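Long-range contact in dnab-like replicative helicase (Bacillus phage SPP1, PDB 3BH0), which probably hydrolyses ATP to drive unwinding of duplex DNA at the replication fork, this chain being the ATPase domain of a DnaB-family helicase: residues A[65-79]-A[256-269]. Residues are numbered along the deposited sequence; the frame is centred on the assembly and turned at random.
Sequences YKRRNFVLIAARPSM and DADIIEFLYRDDYY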
ATOM      1  N   TYR A  65       7.505  -7.944   1.544  1.00 45.44           N
ATOM      2  CA  TYR A  65       7.391  -7.157   2.762  1.00 44.85           C
ATOM      3  C   TYR A  65       7.572  -8.062   3.954  1.00 44.79           C
ATOM      4  O   TYR A  65       7.045  -9.154   3.989  1.00 44.16           O
ATOM      5  CB  TYR A  65       6.043  -6.424   2.845  1.00 44.60           C
ATOM      6  CG  TYR A  65       5.801  -5.431   1.729  1.00 43.67           C
ATOM      7  CD1 TYR A  65       6.762  -4.463   1.396  1.00 41.89           C
ATOM      8  CD2 TYR A  65       4.613  -5.463   1.000  1.00 42.66           C
ATOM      9  CE1 TYR A  65       6.544  -3.559   0.373  1.00 41.53           C
ATOM     10  CE2 TYR A  65       4.384  -4.558  -0.033  1.00 43.03           C
ATOM     11  CZ  TYR A  65       5.348  -3.607  -0.341  1.00 42.98           C
ATOM     12  OH  TYR A  65       5.102  -2.712  -1.367  1.00 44.12           O
ATOM     13  N   LYS A  66       8.334  -7.591   4.929  1.00 45.73           N
ATOM     14  CA  LYS A  66       8.648  -8.388   6.111  1.00 46.92           C
ATOM     15  C   LYS A  66       7.693  -8.039   7.238  1.00 47.22           C
ATOM     16  O   LYS A  66       7.331  -6.877   7.418  1.00 47.17           O
ATOM     17  CB  LYS A  66      10.095  -8.142   6.589  1.00 47.00           C
ATOM     18  CG  LYS A  66      11.184  -8.165   5.499  1.00 48.59           C
ATOM     19  CD  LYS A  66      11.239  -9.484   4.714  1.00 49.74           C
ATOM     20  CE  LYS A  66      12.317  -9.406   3.639  1.00 50.58           C
ATOM     21  NZ  LYS A  66      11.864 -10.112   2.409  1.00 52.02           N
ATOM     22  N   ARG A  67       7.321  -9.059   7.998  1.00 47.57           N
ATOM     23  CA  ARG A  67       6.557  -8.918   9.230  1.00 48.06           C
ATOM     24  C   ARG A  67       6.860  -7.670  10.094  1.00 47.41           C
ATOM     25  O   ARG A  67       6.027  -7.251  10.881  1.00 48.40           O
ATOM     26  CB  ARG A  67       6.726 -10.187  10.068  1.00 48.84           C
ATOM     27  CG  ARG A  67       6.329 -11.478   9.355  1.00 51.49           C
ATOM     28  CD  ARG A  67       5.063 -12.097   9.964  1.00 57.57           C
ATOM     29  NE  ARG A  67       4.941 -13.525   9.649  1.00 61.31           N
ATOM     30  CZ  ARG A  67       4.105 -14.376  10.254  1.00 63.50           C
ATOM     31  NH1 ARG A  67       3.299 -13.961  11.235  1.00 63.83           N
ATOM     32  NH2 ARG A  67       4.074 -15.655   9.874  1.00 64.32           N
ATOM     33  N   ARG A  68       8.013  -7.043   9.962  1.00 46.40           N
ATOM     34  CA  ARG A  68       8.234  -5.835  10.773  1.00 45.45           C
ATOM     35  C   ARG A  68       8.103  -4.489  10.017  1.00 43.45           C
ATOM     36  O   ARG A  68       8.106  -3.411  10.632  1.00 42.93           O
ATOM     37  CB  ARG A  68       9.591  -5.949  11.496  1.00 46.67           C
ATOM     38  CG  ARG A  68      10.822  -5.521  10.698  1.00 49.24           C
ATOM     39  CD  ARG A  68      11.403  -4.198  11.227  1.00 53.69           C
ATOM     40  NE  ARG A  68      12.448  -3.696  10.334  1.00 57.43           N
ATOM     41  CZ  ARG A  68      13.162  -2.586  10.520  1.00 60.00           C
ATOM     42  NH1 ARG A  68      12.971  -1.802  11.571  1.00 60.76           N
ATOM     43  NH2 ARG A  68      14.086  -2.254   9.632  1.00 62.12           N
ATOM     44  N   ASN A  69       7.977  -4.567   8.690  1.00 41.06           N
ATOM     45  CA  ASN A  69       8.108  -3.388   7.826  1.00 38.78           C
ATOM     46  C   ASN A  69       7.023  -2.332   8.000  1.00 37.15           C
ATOM     47  O   ASN A  69       5.847  -2.634   8.176  1.00 36.60           O
ATOM     48  CB  ASN A  69       8.194  -3.776   6.342  1.00 38.55           C
ATOM     49  CG  ASN A  69       9.422  -4.604   6.005  1.00 38.53           C
ATOM     50  OD1 ASN A  69       9.474  -5.214   4.938  1.00 38.81           O
ATOM     51  ND2 ASN A  69      10.419  -4.628   6.901  1.00 36.72           N
ATOM     52  N   PHE A  70       7.456  -1.088   7.947  1.00 35.17           N
ATOM     53  CA  PHE A  70       6.563   0.038   7.864  1.00 33.69           C
ATOM     54  C   PHE A  70       6.839   0.659   6.500  1.00 33.39           C
ATOM     55  O   PHE A  70       7.899   1.255   6.275  1.00 33.15           O
ATOM     56  CB  PHE A  70       6.839   1.008   9.012  1.00 32.87           C
ATOM     57  CG  PHE A  70       6.026   2.254   8.969  1.00 31.49           C
ATOM     58  CD1 PHE A  70       4.720   2.243   8.497  1.00 30.06           C
ATOM     59  CD2 PHE A  70       6.562   3.447   9.427  1.00 31.42           C
ATOM     60  CE1 PHE A  70       3.970   3.400   8.459  1.00 29.62           C
ATOM     61  CE2 PHE A  70       5.816   4.620   9.391  1.00 31.43           C
ATOM     62  CZ  PHE A  70       4.516   4.591   8.909  1.00 30.18           C
ATOM     63  N   VAL A  71       5.907   0.461   5.572  1.00 32.82           N
ATOM     64  CA  VAL A  71       6.073   0.972   4.221  1.00 32.39           C
ATOM     65  C   VAL A  71       5.112   2.100   3.893  1.00 32.09           C
ATOM     66  O   VAL A  71       3.941   2.100   4.269  1.00 31.96           O
ATOM     67  CB  VAL A  71       6.173  -0.154   3.121  1.00 32.40           C
ATOM     68  CG1 VAL A  71       5.845  -1.499   3.678  1.00 32.90           C
ATOM     69  CG2 VAL A  71       5.341   0.143   1.894  1.00 32.19           C
ATOM     70  N   LEU A  72       5.679   3.092   3.224  1.00 31.75           N
ATOM     71  CA  LEU A  72       5.008   4.312   2.856  1.00 30.92           C
ATOM     72  C   LEU A  72       4.854   4.391   1.329  1.00 30.11           C
ATOM     73  O   LEU A  72       5.797   4.167   0.586  1.00 29.27           O
ATOM     74  CB  LEU A  72       5.822   5.492   3.388  1.00 31.12           C
ATOM     75  CG  LEU A  72       5.061   6.784   3.605  1.00 32.75           C
ATOM     76  CD1 LEU A  72       4.205   6.672   4.883  1.00 34.24           C
ATOM     77  CD2 LEU A  72       6.039   7.934   3.697  1.00 32.61           C
ATOM     78  N   ILE A  73       3.633   4.664   0.887  1.00 29.69           N
ATOM     79  CA  ILE A  73       3.330   4.907  -0.515  1.00 28.96           C
ATOM     80  C   ILE A  73       2.865   6.347  -0.569  1.00 28.52           C
ATOM     81  O   ILE A  73       1.743   6.667  -0.175  1.00 27.39           O
ATOM     82  CB  ILE A  73       2.229   3.959  -1.079  1.00 28.65           C
ATOM     83  CG1 ILE A  73       2.680   2.497  -0.988  1.00 28.91           C
ATOM     84  CG2 ILE A  73       1.939   4.299  -2.526  1.00 28.65           C
ATOM     85  CD1 ILE A  73       1.592   1.495  -1.254  1.00 28.81           C
ATOM     86  N   ALA A  74       3.759   7.207  -1.025  1.00 28.13           N
ATOM     87  CA  ALA A  74       3.474   8.617  -1.137  1.00 28.86           C
ATOM     88  C   ALA A  74       3.453   9.109  -2.597  1.00 29.07           C
ATOM     89  O   ALA A  74       4.235   8.682  -3.443  1.00 29.59           O
ATOM     90  CB  ALA A  74       4.449   9.416  -0.295  1.00 28.60           C
ATOM     91  N   ALA A  75       2.521   9.995  -2.898  1.00 29.51           N
ATOM     92  CA  ALA A  75       2.412  10.539  -4.253  1.00 29.36           C
ATOM     93  C   ALA A  75       1.534  11.761  -4.226  1.00 29.09           C
ATOM     94  O   ALA A  75       0.658  11.881  -3.383  1.00 28.36           O
ATOM     95  CB  ALA A  75       1.827   9.501  -5.220  1.00 28.92           C
ATOM     96  N   ARG A  76       1.792  12.657  -5.170  1.00 29.77           N
ATOM     97  CA  ARG A  76       0.897  13.748  -5.499  1.00 30.68           C
ATOM     98  C   ARG A  76      -0.442  13.194  -6.019  1.00 31.38           C
ATOM     99  O   ARG A  76      -0.537  11.999  -6.337  1.00 30.83           O
ATOM    100  CB  ARG A  76       1.573  14.664  -6.517  1.00 30.51           C
ATOM    101  CG  ARG A  76       2.796  15.394  -5.977  1.00 31.39           C
ATOM    102  CD  ARG A  76       2.410  16.484  -4.975  1.00 33.18           C
ATOM    103  NE  ARG A  76       1.434  17.406  -5.535  1.00 32.68           N
ATOM    104  CZ  ARG A  76       0.457  17.999  -4.848  1.00 36.08           C
ATOM    105  NH1 ARG A  76       0.298  17.792  -3.541  1.00 34.74           N
ATOM    106  NH2 ARG A  76      -0.391  18.794  -5.490  1.00 37.35           N
ATOM    107  N   PRO A  77      -1.498  14.037  -6.060  1.00 32.20           N
ATOM    108  CA  PRO A  77      -2.759  13.567  -6.643  1.00 33.11           C
ATOM    109  C   PRO A  77      -2.616  13.107  -8.102  1.00 33.86           C
ATOM    110  O   PRO A  77      -1.802  13.653  -8.853  1.00 34.06           O
ATOM    111  CB  PRO A  77      -3.663  14.804  -6.572  1.00 32.97           C
ATOM    112  CG  PRO A  77      -3.064  15.659  -5.519  1.00 32.97           C
ATOM    113  CD  PRO A  77      -1.604  15.419  -5.564  1.00 32.01           C
ATOM    114  N   SER A  78      -3.401  12.103  -8.478  1.00 35.01           N
ATOM    115  CA  SER A  78      -3.511  11.644  -9.871  1.00 36.01           C
ATOM    116  C   SER A  78      -2.355  10.790 -10.369  1.00 36.24           C
ATOM    117  O   SER A  78      -2.247  10.561 -11.576  1.00 36.90           O
ATOM    118  CB  SER A  78      -3.694  12.828 -10.837  1.00 36.20           C
ATOM    119  OG  SER A  78      -4.972  13.408 -10.704  1.00 37.29           O
ATOM    120  N   MET A  79      -1.485  10.343  -9.470  1.00 35.98           N
ATOM    121  CA  MET A  79      -0.371   9.483  -9.858  1.00 35.75           C
ATOM    122  C   MET A  79      -0.731   7.992  -9.830  1.00 35.87           C
ATOM    123  O   MET A  79       0.038   7.167 -10.312  1.00 36.46           O
ATOM    124  CB  MET A  79       0.832   9.744  -8.969  1.00 35.88           C
ATOM    125  CG  MET A  79       1.276  11.208  -8.903  1.00 36.56           C
ATOM    126  SD  MET A  79       1.953  11.916 -10.443  1.00 36.23           S
ATOM    127  CE  MET A  79       3.204  12.955  -9.726  1.00 38.47           C
ATOM    128  N   ASP A 256      11.177   6.768  10.187  1.00 41.77           N
ATOM    129  CA  ASP A 256      10.546   5.540  10.677  1.00 40.47           C
ATOM    130  C   ASP A 256      10.321   4.444   9.638  1.00 39.40           C
ATOM    131  O   ASP A 256      10.436   3.257   9.953  1.00 38.78           O
ATOM    132  CB  ASP A 256       9.251   5.870  11.417  1.00 40.59           C
ATOM    133  CG  ASP A 256       9.509   6.646  12.689  1.00 42.17           C
ATOM    134  OD1 ASP A 256      10.577   6.425  13.320  1.00 43.69           O
ATOM    135  OD2 ASP A 256       8.664   7.482  13.057  1.00 42.20           O
ATOM    136  N   ALA A 257      10.027   4.839   8.403  1.00 38.38           N
ATOM    137  CA  ALA A 257       9.708   3.883   7.349  1.00 37.40           C
ATOM    138  C   ALA A 257      10.935   3.091   6.904  1.00 37.26           C
ATOM    139  O   ALA A 257      12.043   3.617   6.778  1.00 36.81           O
ATOM    140  CB  ALA A 257       9.064   4.586   6.161  1.00 37.15           C
ATOM    141  N   ASP A 258      10.722   1.809   6.679  1.00 37.10           N
ATOM    142  CA  ASP A 258      11.742   0.952   6.114  1.00 37.62           C
ATOM    143  C   ASP A 258      11.738   1.099   4.599  1.00 36.94           C
ATOM    144  O   ASP A 258      12.789   1.100   3.952  1.00 37.04           O
ATOM    145  CB  ASP A 258      11.468  -0.493   6.547  1.00 38.12           C
ATOM    146  CG  ASP A 258      11.272  -0.595   8.045  1.00 40.59           C
ATOM    147  OD1 ASP A 258      12.171  -0.127   8.787  1.00 43.59           O
ATOM    148  OD2 ASP A 258      10.205  -1.068   8.486  1.00 41.84           O
ATOM    149  N   ILE A 259      10.536   1.230   4.045  1.00 36.22           N
ATOM    150  CA  ILE A 259      10.355   1.374   2.614  1.00 35.28           C
ATOM    151  C   ILE A 259       9.477   2.587   2.296  1.00 34.62           C
ATOM    152  O   ILE A 259       8.420   2.787   2.895  1.00 34.79           O
ATOM    153  CB  ILE A 259       9.792   0.086   1.981  1.00 35.16           C
ATOM    154  CG1 ILE A 259      10.691  -1.107   2.343  1.00 35.21           C
ATOM    155  CG2 ILE A 259       9.692   0.248   0.457  1.00 35.06           C
ATOM    156  CD1 ILE A 259      10.164  -2.490   1.967  1.00 35.25           C
ATOM    157  N   ILE A 260       9.942   3.399   1.365  1.00 33.74           N
ATOM    158  CA  ILE A 260       9.167   4.511   0.863  1.00 33.32           C
ATOM    159  C   ILE A 260       9.092   4.407  -0.647  1.00 33.03           C
ATOM    160  O   ILE A 260      10.090   4.551  -1.355  1.00 32.36           O
ATOM    161  CB  ILE A 260       9.761   5.870   1.284  1.00 33.42           C
ATOM    162  CG1 ILE A 260       9.807   5.975   2.814  1.00 32.76           C
ATOM    163  CG2 ILE A 260       8.974   7.034   0.629  1.00 33.60           C
ATOM    164  CD1 ILE A 260      10.514   7.232   3.361  1.00 32.95           C
ATOM    165  N   GLU A 261       7.897   4.140  -1.141  1.00 33.32           N
ATOM    166  CA  GLU A 261       7.695   4.123  -2.569  1.00 33.86           C
ATOM    167  C   GLU A 261       6.886   5.332  -3.037  1.00 33.45           C
ATOM    168  O   GLU A 261       5.753   5.532  -2.626  1.00 33.30           O
ATOM    169  CB  GLU A 261       7.129   2.779  -3.038  1.00 34.19           C
ATOM    170  CG  GLU A 261       6.225   2.095  -2.065  1.00 36.77           C
ATOM    171  CD  GLU A 261       6.093   0.604  -2.309  1.00 38.61           C
ATOM    172  OE1 GLU A 261       7.000  -0.131  -1.910  1.00 40.46           O
ATOM    173  OE2 GLU A 261       5.066   0.155  -2.854  1.00 39.87           O
ATOM    174  N   PHE A 262       7.527   6.169  -3.849  1.00 33.12           N
ATOM    175  CA  PHE A 262       6.871   7.273  -4.526  1.00 33.19           C
ATOM    176  C   PHE A 262       6.296   6.792  -5.853  1.00 33.14           C
ATOM    177  O   PHE A 262       6.856   5.902  -6.496  1.00 32.80           O
ATOM    178  CB  PHE A 262       7.859   8.405  -4.810  1.00 33.24           C
ATOM    179  CG  PHE A 262       8.380   9.107  -3.583  1.00 32.46           C
ATOM    180  CD1 PHE A 262       7.534   9.476  -2.553  1.00 33.17           C
ATOM    181  CD2 PHE A 262       9.721   9.453  -3.497  1.00 33.25           C
ATOM    182  CE1 PHE A 262       8.028  10.154  -1.428  1.00 32.92           C
ATOM    183  CE2 PHE A 262      10.226  10.142  -2.388  1.00 33.00           C
ATOM    184  CZ  PHE A 262       9.377  10.488  -1.351  1.00 33.12           C
ATOM    185  N   LEU A 263       5.170   7.377  -6.240  1.00 33.33           N
ATOM    186  CA  LEU A 263       4.589   7.172  -7.558  1.00 34.11           C
ATOM    187  C   LEU A 263       4.684   8.458  -8.364  1.00 34.91           C
ATOM    188  O   LEU A 263       4.444   9.550  -7.859  1.00 34.91           O
ATOM    189  CB  LEU A 263       3.132   6.722  -7.457  1.00 33.84           C
ATOM    190  CG  LEU A 263       2.733   5.251  -7.243  1.00 35.02           C
ATOM    191  CD1 LEU A 263       3.833   4.329  -6.731  1.00 35.00           C
ATOM    192  CD2 LEU A 263       1.578   5.214  -6.291  1.00 36.52           C
ATOM    193  N   TYR A 264       5.050   8.316  -9.627  1.00 36.03           N
ATOM    194  CA  TYR A 264       5.126   9.428 -10.544  1.00 36.89           C
ATOM    195  C   TYR A 264       4.610   8.946 -11.874  1.00 37.83           C
ATOM    196  O   TYR A 264       5.039   7.907 -12.375  1.00 37.27           O
ATOM    197  CB  TYR A 264       6.572   9.890 -10.659  1.00 37.05           C
ATOM    198  CG  TYR A 264       6.817  10.984 -11.660  1.00 36.91           C
ATOM    199  CD1 TYR A 264       6.506  12.306 -11.362  1.00 38.17           C
ATOM    200  CD2 TYR A 264       7.387  10.702 -12.896  1.00 36.68           C
ATOM    201  CE1 TYR A 264       6.747  13.317 -12.276  1.00 38.52           C
ATOM    202  CE2 TYR A 264       7.628  11.699 -13.818  1.00 36.66           C
ATOM    203  CZ  TYR A 264       7.309  13.003 -13.508  1.00 38.00           C
ATOM    204  OH  TYR A 264       7.551  14.001 -14.419  1.00 38.08           O
ATOM    205  N   ARG A 265       3.671   9.700 -12.433  1.00 39.63           N
ATOM    206  CA  ARG A 265       3.087   9.380 -13.728  1.00 41.41           C
ATOM    207  C   ARG A 265       3.420  10.534 -14.683  1.00 42.48           C
ATOM    208  O   ARG A 265       2.771  11.575 -14.653  1.00 42.85           O
ATOM    209  CB  ARG A 265       1.588   9.183 -13.544  1.00 41.58           C
ATOM    210  CG  ARG A 265       0.865   8.593 -14.724  1.00 42.82           C
ATOM    211  CD  ARG A 265      -0.614   8.466 -14.413  1.00 45.13           C
ATOM    212  NE  ARG A 265      -1.402   9.023 -15.505  1.00 49.18           N
ATOM    213  CZ  ARG A 265      -2.174  10.104 -15.418  1.00 50.16           C
ATOM    214  NH1 ARG A 265      -2.308  10.755 -14.269  1.00 50.26           N
ATOM    215  NH2 ARG A 265      -2.824  10.528 -16.492  1.00 52.28           N
ATOM    216  N   ASP A 266       4.460  10.359 -15.500  1.00 43.90           N
ATOM    217  CA  ASP A 266       5.027  11.463 -16.301  1.00 45.36           C
ATOM    218  C   ASP A 266       4.012  12.182 -17.192  1.00 45.64           C
ATOM    219  O   ASP A 266       4.111  13.399 -17.387  1.00 45.87           O
ATOM    220  CB  ASP A 266       6.245  11.004 -17.136  1.00 45.71           C
ATOM    221  CG  ASP A 266       7.042  12.180 -17.730  1.00 47.87           C
ATOM    222  OD1 ASP A 266       8.189  12.435 -17.307  1.00 51.59           O
ATOM    223  OD2 ASP A 266       6.537  12.874 -18.624  1.00 51.42           O
ATOM    224  N   ASP A 267       3.042  11.433 -17.720  1.00 45.82           N
ATOM    225  CA  ASP A 267       2.103  11.990 -18.701  1.00 45.93           C
ATOM    226  C   ASP A 267       0.983  12.837 -18.087  1.00 46.04           C
ATOM    227  O   ASP A 267       0.209  13.468 -18.817  1.00 45.93           O
ATOM    228  CB  ASP A 267       1.574  10.916 -19.694  1.00 45.76           C
ATOM    229  CG  ASP A 267       0.719   9.841 -19.026  1.00 45.21           C
ATOM    230  OD1 ASP A 267       0.390   9.978 -17.829  1.00 45.60           O
ATOM    231  OD2 ASP A 267       0.367   8.856 -19.708  1.00 42.35           O
ATOM    232  N   TYR A 268       0.918  12.861 -16.755  1.00 46.26           N
ATOM    233  CA  TYR A 268       0.124  13.857 -16.046  1.00 46.67           C
ATOM    234  C   TYR A 268       0.758  15.233 -16.208  1.00 47.13           C
ATOM    235  O   TYR A 268       0.058  16.219 -16.365  1.00 47.02           O
ATOM    236  CB  TYR A 268      -0.021  13.528 -14.556  1.00 46.51           C
ATOM    237  CG  TYR A 268      -0.893  14.515 -13.805  1.00 46.18           C
ATOM    238  CD1 TYR A 268      -2.289  14.417 -13.862  1.00 46.74           C
ATOM    239  CD2 TYR A 268      -0.335  15.548 -13.055  1.00 45.26           C
ATOM    240  CE1 TYR A 268      -3.109  15.316 -13.196  1.00 46.27           C
ATOM    241  CE2 TYR A 268      -1.147  16.460 -12.371  1.00 45.63           C
ATOM    242  CZ  TYR A 268      -2.538  16.334 -12.445  1.00 47.15           C
ATOM    243  OH  TYR A 268      -3.375  17.222 -11.778  1.00 47.35           O
ATOM    244  N   TYR A 269       2.085  15.281 -16.177  1.00 48.30           N
ATOM    245  CA  TYR A 269       2.829  16.538 -16.169  1.00 49.53           C
ATOM    246  C   TYR A 269       3.226  17.058 -17.562  1.00 50.71           C
ATOM    247  O   TYR A 269       3.063  18.249 -17.852  1.00 50.91           O
ATOM    248  CB  TYR A 269       4.062  16.424 -15.266  1.00 49.38           C
ATOM    249  CG  TYR A 269       3.716  16.356 -13.801  1.00 49.52           C
ATOM    250  CD1 TYR A 269       3.029  17.407 -13.174  1.00 49.95           C
ATOM    251  CD2 TYR A 269       4.051  15.246 -13.042  1.00 48.55           C
ATOM    252  CE1 TYR A 269       2.687  17.345 -11.831  1.00 48.60           C
ATOM    253  CE2 TYR A 269       3.717  15.181 -11.701  1.00 48.89           C
ATOM    254  CZ  TYR A 269       3.037  16.233 -11.104  1.00 48.76           C
ATOM    255  OH  TYR A 269       2.714  16.171  -9.777  1.00 49.59           O
TER
HETATM  256  O   HOH W   1       4.087  12.078  -6.887  1.00 24.73           O
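Leu72 N reaches Ile259 O at 2.8 Å and Leu72 O takes the N-H of Glu261 at 2.7 Å, the central rungs of a parallel ladder joining strands 70-74 and 259-265. Ala74 continues it, its N to Glu261 O and its O to Leu263 N. One face of the pair carries Leu72, Ala74, Ile260 and Phe262; Ala74 CB touches the Phe262 ring at CD1 (3.8 Å), and Ala74 O lies in the plane of that ring at its edge. On the face of Val71, Ile73, Ile259 and Glu261, the Glu261 chain, extended beyond CG, runs alongside Ile73 and brings OE1 to Tyr65 OH, a 3.2 Å bond received on the syn side but 27° out of the carboxylate plane; Gln88 also bonds this hydroxyl. Ile259 CD1 meets the edge of the same tyrosine ring. At the start of the ladder Asp258 OD2 accepts Phe70 N (2.8 Å) on its anti side, tilted from the plane, while Phe70 O receives Asp258 N. Lys214 and Arg287 form salt bridges with this buried carboxylate, probably favouring its ionised form. The ladder ends after Ala74 and Leu263: at the more exposed end residues 76-78 bow outward, a water linking Arg76 N to Leu263 O, and the chain returns beside Arg265 at Met79. Met79, bent at chi2 and chi3, sets SD 5.0 Å from the Tyr269 ring centroid, an oblique Met-aromatic contact whose methyl is doubtfully placed. Arg265 NH1 binds Ser78 O (2.7 Å), and Ser78 CB lies against Tyr268. Residues 75-79 fit the start of a P-loop (Walker A). Within the mixed sheet, strand 70-74 runs between parallel strands 223-228 and 259-265, antiparallel strand 278-286 flanks the latter, and helix 81-93 packs over Ile73 and Glu261 through Phe84.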